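Local coordinates for protein phosphoribosylamine--glycine ligase (Thermotoga maritima, PDB 1VKZ) that catalyses the ATP-dependent joining of glycine to 5-phosphoribosylamine, giving glycinamide ribonucleotide in the second step of de novo purine synthesis, at residues R112-Y117 against P281-Y286. Numbering follows the deposited sequence.
Sequences RFMKKY and PYILEY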
loop_
_atom_site.group_PDB
_atom_site.type_symbol
_atom_site.label_atom_id
_atom_site.label_comp_id
_atom_site.label_asym_id
_atom_site.label_seq_id
_atom_site.Cartn_x
_atom_site.Cartn_y
_atom_site.Cartn_z
ATOM N N ARG A 112 -14.875 -14.495 4.197
ATOM C CA ARG A 112 -15.276 -15.885 4.266
ATOM C C ARG A 112 -14.073 -16.788 4.408
ATOM O O ARG A 112 -14.095 -17.801 5.100
ATOM C CB ARG A 112 -16.138 -16.216 3.067
ATOM C CG ARG A 112 -17.563 -15.759 3.307
ATOM C CD ARG A 112 -18.335 -15.451 2.080
ATOM N NE ARG A 112 -19.692 -15.015 2.368
ATOM C CZ ARG A 112 -20.600 -14.794 1.424
ATOM N NH1 ARG A 112 -20.279 -14.927 0.137
ATOM N NH2 ARG A 112 -21.826 -14.423 1.759
ATOM N N PHE A 113 -13.015 -16.377 3.744
ATOM C CA PHE A 113 -11.732 -17.027 3.830
ATOM C C PHE A 113 -11.271 -17.058 5.284
ATOM O O PHE A 113 -10.982 -18.115 5.843
ATOM C CB PHE A 113 -10.746 -16.236 2.967
ATOM C CG PHE A 113 -9.346 -16.738 3.037
ATOM C CD1 PHE A 113 -8.969 -17.858 2.336
ATOM C CD2 PHE A 113 -8.418 -16.116 3.831
ATOM C CE1 PHE A 113 -7.674 -18.308 2.408
ATOM C CE2 PHE A 113 -7.119 -16.586 3.925
ATOM C CZ PHE A 113 -6.754 -17.674 3.213
HETATM N N MSE A 114 -11.227 -15.889 5.906
HETATM C CA MSE A 114 -10.775 -15.789 7.274
HETATM C C MSE A 114 -11.647 -16.601 8.296
HETATM O O MSE A 114 -11.141 -17.218 9.245
HETATM C CB MSE A 114 -10.734 -14.324 7.642
HETATM C CG MSE A 114 -9.721 -13.546 6.878
HETATM SE SE MSE A 114 -9.623 -11.714 7.548
HETATM C CE MSE A 114 -10.709 -10.663 6.255
ATOM N N LYS A 115 -12.963 -16.572 8.114
ATOM C CA LYS A 115 -13.847 -17.373 8.951
ATOM C C LYS A 115 -13.458 -18.850 8.798
ATOM O O LYS A 115 -13.263 -19.540 9.773
ATOM C CB LYS A 115 -15.311 -17.151 8.566
ATOM C CG LYS A 115 -16.331 -17.535 9.664
ATOM C CD LYS A 115 -17.695 -17.950 9.084
ATOM C CE LYS A 115 -18.423 -16.794 8.392
ATOM N NZ LYS A 115 -19.582 -17.221 7.520
ATOM N N LYS A 116 -13.298 -19.293 7.553
ATOM C CA LYS A 116 -12.894 -20.668 7.223
ATOM C C LYS A 116 -11.571 -21.083 7.887
ATOM O O LYS A 116 -11.487 -22.100 8.568
ATOM C CB LYS A 116 -12.760 -20.805 5.705
ATOM C CG LYS A 116 -13.158 -22.152 5.134
ATOM C CD LYS A 116 -12.847 -22.217 3.650
ATOM C CE LYS A 116 -13.090 -23.596 3.110
ATOM N NZ LYS A 116 -12.333 -23.840 1.858
ATOM N N TYR A 117 -10.538 -20.284 7.716
ATOM C CA TYR A 117 -9.247 -20.668 8.214
ATOM C C TYR A 117 -8.918 -20.134 9.629
ATOM O O TYR A 117 -7.772 -20.164 10.061
ATOM C CB TYR A 117 -8.214 -20.303 7.131
ATOM C CG TYR A 117 -8.408 -21.136 5.883
ATOM C CD1 TYR A 117 -8.072 -22.491 5.880
ATOM C CD2 TYR A 117 -8.981 -20.610 4.730
ATOM C CE1 TYR A 117 -8.268 -23.295 4.752
ATOM C CE2 TYR A 117 -9.183 -21.415 3.590
ATOM C CZ TYR A 117 -8.820 -22.753 3.617
ATOM O OH TYR A 117 -8.996 -23.567 2.525
ATOM N N PRO A 281 -4.355 -8.757 17.558
ATOM C CA PRO A 281 -4.465 -8.208 16.235
ATOM C C PRO A 281 -5.577 -8.860 15.403
ATOM O O PRO A 281 -5.631 -10.095 15.278
ATOM C CB PRO A 281 -3.087 -8.515 15.624
ATOM C CG PRO A 281 -2.678 -9.746 16.258
ATOM C CD PRO A 281 -3.275 -9.756 17.632
ATOM N N TYR A 282 -6.417 -7.987 14.836
ATOM C CA TYR A 282 -7.487 -8.323 13.892
ATOM C C TYR A 282 -7.114 -7.807 12.506
ATOM O O TYR A 282 -6.551 -6.703 12.363
ATOM C CB TYR A 282 -8.802 -7.670 14.319
ATOM C CG TYR A 282 -9.374 -8.230 15.575
ATOM C CD1 TYR A 282 -8.841 -7.906 16.810
ATOM C CD2 TYR A 282 -10.450 -9.085 15.538
ATOM C CE1 TYR A 282 -9.370 -8.433 17.977
ATOM C CE2 TYR A 282 -10.985 -9.632 16.699
ATOM C CZ TYR A 282 -10.446 -9.304 17.906
ATOM O OH TYR A 282 -10.994 -9.829 19.043
ATOM N N ILE A 283 -7.432 -8.626 11.496
ATOM C CA ILE A 283 -7.232 -8.258 10.103
ATOM C C ILE A 283 -8.408 -7.487 9.574
ATOM O O ILE A 283 -9.498 -8.040 9.439
ATOM C CB ILE A 283 -6.997 -9.487 9.216
ATOM C CG1 ILE A 283 -5.741 -10.223 9.688
ATOM C CG2 ILE A 283 -6.864 -9.051 7.760
ATOM C CD1 ILE A 283 -5.382 -11.431 8.900
ATOM N N LEU A 284 -8.153 -6.211 9.260
ATOM C CA LEU A 284 -9.120 -5.308 8.657
ATOM C C LEU A 284 -9.237 -5.512 7.181
ATOM O O LEU A 284 -10.293 -5.250 6.619
ATOM C CB LEU A 284 -8.714 -3.858 8.897
ATOM C CG LEU A 284 -8.697 -3.462 10.367
ATOM C CD1 LEU A 284 -8.379 -1.990 10.477
ATOM C CD2 LEU A 284 -10.018 -3.800 10.993
ATOM N N GLU A 285 -8.137 -5.943 6.562
ATOM C CA GLU A 285 -8.090 -6.181 5.137
ATOM C C GLU A 285 -6.740 -6.717 4.748
ATOM O O GLU A 285 -5.758 -6.562 5.449
ATOM C CB GLU A 285 -8.394 -4.919 4.322
ATOM C CG GLU A 285 -7.288 -3.904 4.346
ATOM C CD GLU A 285 -7.657 -2.588 3.696
ATOM O OE1 GLU A 285 -8.869 -2.299 3.455
ATOM O OE2 GLU A 285 -6.698 -1.834 3.435
ATOM N N TYR A 286 -6.730 -7.367 3.604
ATOM C CA TYR A 286 -5.539 -7.890 2.945
ATOM C C TYR A 286 -5.251 -6.991 1.736
ATOM O O TYR A 286 -6.157 -6.603 1.009
ATOM C CB TYR A 286 -5.838 -9.292 2.429
ATOM C CG TYR A 286 -5.908 -10.406 3.447
ATOM C CD1 TYR A 286 -4.861 -10.649 4.319
ATOM C CD2 TYR A 286 -7.006 -11.249 3.497
ATOM C CE1 TYR A 286 -4.942 -11.674 5.247
ATOM C CE2 TYR A 286 -7.080 -12.275 4.395
ATOM C CZ TYR A 286 -6.053 -12.477 5.264
ATOM O OH TYR A 286 -6.116 -13.517 6.133
#
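M114 turns CG anti to its carbonyl carbon (chi1 -66°) and Y286 does the same with its own CG (chi1 -74°), which sets the two side chains alongside one another, sliding past in opposite directions. They join helix 107-116 to an edge strand, 280-287, of an antiparallel sheet in the ATP-grasp domain. The selenium of M114, a selenomethionine, lies 4.8 Å from the centroid of the Y286 ring, a Met-aromatic contact in which the selenium stands obliquely, 43° off the ring normal. Further back, M114 CG sits 3.7 Å from Y286 OH. An unbranched, polarisable chain suits this place, since it spans the gap between helix and strand: the axes of helix 112-116 and strand 281-286 come no closer than 11.2 Å. On another side the selenium touches I283 CB at 3.8 Å; the beta-branched side chain offers it CG2 as well, and CG2 also lies above the Y286 ring, toward its rim.

F113 crosses Y286 at about a right angle, its CD2 4.1 Å from Y286 CE2. Y117 CD2 stands 3.5 Å above one face of the F113 ring, offset toward its rim. Tyrosine suits position 286 because its ring fills apolar space while its buried hydroxyl is satisfied by a hydrogen bond with T255 of helix 242-261. With an alanine here, the selenium of M114 and the edge of F113 would probably lose their aromatic neighbour, and T255 its hydroxyl partner. The strand's alternation is broken by a classic beta bulge, in which L284 and E285 both face G273; both turn from the helix, and E285, a predicted magnesium ligand, pairs with K107. A flat apolar ring suits buried F113, whose edge meets the Y286 hydroxyl: OH lies near the ring plane, 3.9 Å from F113 CE2.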